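Local coordinates for protein glycerol kinase, putative (PDB 2W41) that probably phosphorylates glycerol with ATP to give sn-glycerol 3-phosphate, as expected of an FGGY-family glycerol kinase, and binds ADP, at residues E90-W95 and A144-W149. Sequence-based numbering, arbitrary orientation.
Sequences ETVIIW and AFKILW. With EDO (1,2-ethanediol), chain T.
Val92 sets its two methyls on two neighbouring residues of helix 144-152. Its CG1 lies 3.8 Å from CB of Lys146. Its CG2 lies 4.0 Å from CG1 of Ile147, and these two side chains meet at about a right angle. With chi1 at 71°, CG1 of Val92 sits between the backbone N and the carbonyl carbon, while CG2 stands anti to the N, which gives each methyl its own helix residue. Two residues along the strand, Ile94 reaches out with its extended CG1-CD1 arm. CD1 of Ile94 stops 4.2 Å from CG2 of Ile147, the other branch of that side chain. Strand 92-96 pairs antiparallel with strand 166-170 in the FGGY N-terminal domain. The helix packs on one face of this small two-stranded sheet; Ile168 of the partner strand touches both Val92 and Ile147. The side chains of Ile93 and Trp95 touch helix 171-179. The contact is buried and lies away from the ADP site.

Lys146 meets Val92 through the base of its chain. The chain then bends at chi2 (-97°) and again at chi4, and NZ bonds to the carbonyl O of Tyr141. NZ of Lys146 is 4.2 Å from O of Glu90, too far for a bond; that oxygen is hydrogen-bonded to OG of Ser143. The carboxylate of Glu90 turns from the helix. Its OE2 forms a salt bridge with Arg193, and its OE1 accepts a 2.7 Å hydrogen bond from O1 of an ethanediol, probably a crystallisation additive.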
loop_
_atom_site.group_PDB
_atom_site.type_symbol
_atom_site.label_atom_id
_atom_site.label_comp_id
_atom_site.label_asym_id
_atom_site.label_seq_id
_atom_site.Cartn_x
_atom_site.Cartn_y
_atom_site.Cartn_z
ATOM N N GLU B 90 -5.424 -36.493 -1.289
ATOM C CA GLU B 90 -4.869 -36.318 0.075
ATOM C C GLU B 90 -5.908 -36.539 1.197
ATOM O O GLU B 90 -5.652 -37.296 2.128
ATOM C CB GLU B 90 -4.181 -34.951 0.175
ATOM C CG GLU B 90 -2.917 -34.902 -0.672
ATOM C CD GLU B 90 -2.732 -33.621 -1.417
ATOM O OE1 GLU B 90 -3.204 -32.588 -0.917
ATOM O OE2 GLU B 90 -2.111 -33.631 -2.509
ATOM N N THR B 91 -7.072 -35.892 1.097
ATOM C CA THR B 91 -8.258 -36.235 1.902
ATOM C C THR B 91 -8.376 -37.732 2.146
ATOM O O THR B 91 -8.276 -38.526 1.206
ATOM C CB THR B 91 -9.559 -35.668 1.270
ATOM O OG1 THR B 91 -9.493 -34.238 1.307
ATOM C CG2 THR B 91 -10.826 -36.152 2.000
ATOM N N VAL B 92 -8.550 -38.105 3.424
ATOM C CA VAL B 92 -8.462 -39.515 3.827
ATOM C C VAL B 92 -9.661 -40.011 4.643
ATOM O O VAL B 92 -10.183 -39.291 5.503
ATOM C CB VAL B 92 -7.063 -39.864 4.497
ATOM C CG1 VAL B 92 -6.905 -39.236 5.912
ATOM C CG2 VAL B 92 -6.808 -41.413 4.518
ATOM N N ILE B 93 -10.077 -41.242 4.397
ATOM C CA ILE B 93 -11.067 -41.904 5.223
ATOM C C ILE B 93 -10.531 -43.245 5.666
ATOM O O ILE B 93 -9.814 -43.928 4.918
ATOM C CB ILE B 93 -12.401 -42.140 4.489
ATOM C CG1 ILE B 93 -12.897 -40.841 3.855
ATOM C CG2 ILE B 93 -13.481 -42.710 5.419
ATOM C CD1 ILE B 93 -13.472 -41.037 2.458
ATOM N N ILE B 94 -10.869 -43.608 6.913
ATOM C CA ILE B 94 -10.659 -44.965 7.399
ATOM C C ILE B 94 -12.011 -45.561 7.669
ATOM O O ILE B 94 -12.856 -44.908 8.289
ATOM C CB ILE B 94 -9.752 -45.037 8.639
ATOM C CG1 ILE B 94 -8.441 -44.280 8.362
ATOM C CG2 ILE B 94 -9.484 -46.542 8.975
ATOM C CD1 ILE B 94 -7.355 -44.410 9.452
ATOM N N TRP B 95 -12.232 -46.775 7.154
ATOM C CA TRP B 95 -13.512 -47.459 7.377
ATOM C C TRP B 95 -13.400 -48.950 7.687
ATOM O O TRP B 95 -12.315 -49.531 7.698
ATOM C CB TRP B 95 -14.519 -47.212 6.231
ATOM C CG TRP B 95 -14.154 -47.810 4.890
ATOM C CD1 TRP B 95 -14.514 -49.049 4.401
ATOM C CD2 TRP B 95 -13.377 -47.179 3.863
ATOM N NE1 TRP B 95 -13.993 -49.228 3.143
ATOM C CE2 TRP B 95 -13.286 -48.101 2.786
ATOM C CE3 TRP B 95 -12.728 -45.931 3.754
ATOM C CZ2 TRP B 95 -12.579 -47.800 1.598
ATOM C CZ3 TRP B 95 -12.023 -45.632 2.577
ATOM C CH2 TRP B 95 -11.962 -46.563 1.518
ATOM N N ALA B 144 -0.711 -39.140 5.469
ATOM C CA ALA B 144 -0.088 -39.992 6.516
ATOM C C ALA B 144 -0.173 -39.392 7.916
ATOM O O ALA B 144 -0.461 -40.090 8.872
ATOM C CB ALA B 144 1.352 -40.338 6.168
ATOM N N PHE B 145 0.076 -38.096 8.033
ATOM C CA PHE B 145 -0.011 -37.441 9.325
ATOM C C PHE B 145 -1.441 -37.385 9.859
ATOM O O PHE B 145 -1.634 -37.208 11.052
ATOM C CB PHE B 145 0.575 -36.054 9.263
ATOM C CG PHE B 145 2.052 -36.012 9.482
ATOM C CD1 PHE B 145 2.592 -36.209 10.752
ATOM C CD2 PHE B 145 2.912 -35.744 8.410
ATOM C CE1 PHE B 145 3.957 -36.160 10.954
ATOM C CE2 PHE B 145 4.285 -35.662 8.593
ATOM C CZ PHE B 145 4.825 -35.886 9.872
ATOM N N LYS B 146 -2.428 -37.571 8.981
ATOM C CA LYS B 146 -3.833 -37.631 9.386
ATOM C C LYS B 146 -4.195 -39.043 9.800
ATOM O O LYS B 146 -4.927 -39.243 10.752
ATOM C CB LYS B 146 -4.795 -37.187 8.274
ATOM C CG LYS B 146 -4.267 -36.199 7.240
ATOM C CD LYS B 146 -4.638 -34.777 7.568
ATOM C CE LYS B 146 -4.489 -33.864 6.337
ATOM N NZ LYS B 146 -5.235 -34.479 5.251
ATOM N N ILE B 147 -3.711 -40.027 9.064
ATOM C CA ILE B 147 -3.886 -41.414 9.430
ATOM C C ILE B 147 -3.274 -41.624 10.829
ATOM O O ILE B 147 -3.861 -42.302 11.659
ATOM C CB ILE B 147 -3.181 -42.346 8.411
ATOM C CG1 ILE B 147 -3.807 -42.227 7.011
ATOM C CG2 ILE B 147 -3.197 -43.796 8.924
ATOM C CD1 ILE B 147 -2.983 -42.899 5.865
ATOM N N LEU B 148 -2.094 -41.031 11.062
ATOM C CA LEU B 148 -1.383 -41.079 12.355
ATOM C C LEU B 148 -2.185 -40.446 13.482
ATOM O O LEU B 148 -2.408 -41.073 14.541
ATOM C CB LEU B 148 0.005 -40.405 12.268
ATOM C CG LEU B 148 0.820 -40.302 13.575
ATOM C CD1 LEU B 148 1.330 -41.674 14.033
ATOM C CD2 LEU B 148 1.953 -39.352 13.455
ATOM N N TRP B 149 -2.600 -39.194 13.277
ATOM C CA TRP B 149 -3.508 -38.571 14.229
ATOM C C TRP B 149 -4.678 -39.500 14.591
ATOM O O TRP B 149 -5.020 -39.622 15.773
ATOM C CB TRP B 149 -4.023 -37.253 13.701
ATOM C CG TRP B 149 -4.725 -36.378 14.697
ATOM C CD1 TRP B 149 -4.184 -35.298 15.364
ATOM C CD2 TRP B 149 -6.108 -36.454 15.114
ATOM N NE1 TRP B 149 -5.147 -34.697 16.163
ATOM C CE2 TRP B 149 -6.334 -35.378 16.027
ATOM C CE3 TRP B 149 -7.177 -37.307 14.800
ATOM C CZ2 TRP B 149 -7.593 -35.144 16.629
ATOM C CZ3 TRP B 149 -8.424 -37.074 15.399
ATOM C CH2 TRP B 149 -8.613 -36.017 16.319
HETATM C C1 EDO T . -1.792 -28.889 -1.175
HETATM O O1 EDO T . -2.055 -30.213 -1.604
HETATM C C2 EDO T . -0.349 -28.620 -1.556
HETATM O O2 EDO T . 0.520 -29.605 -0.971
#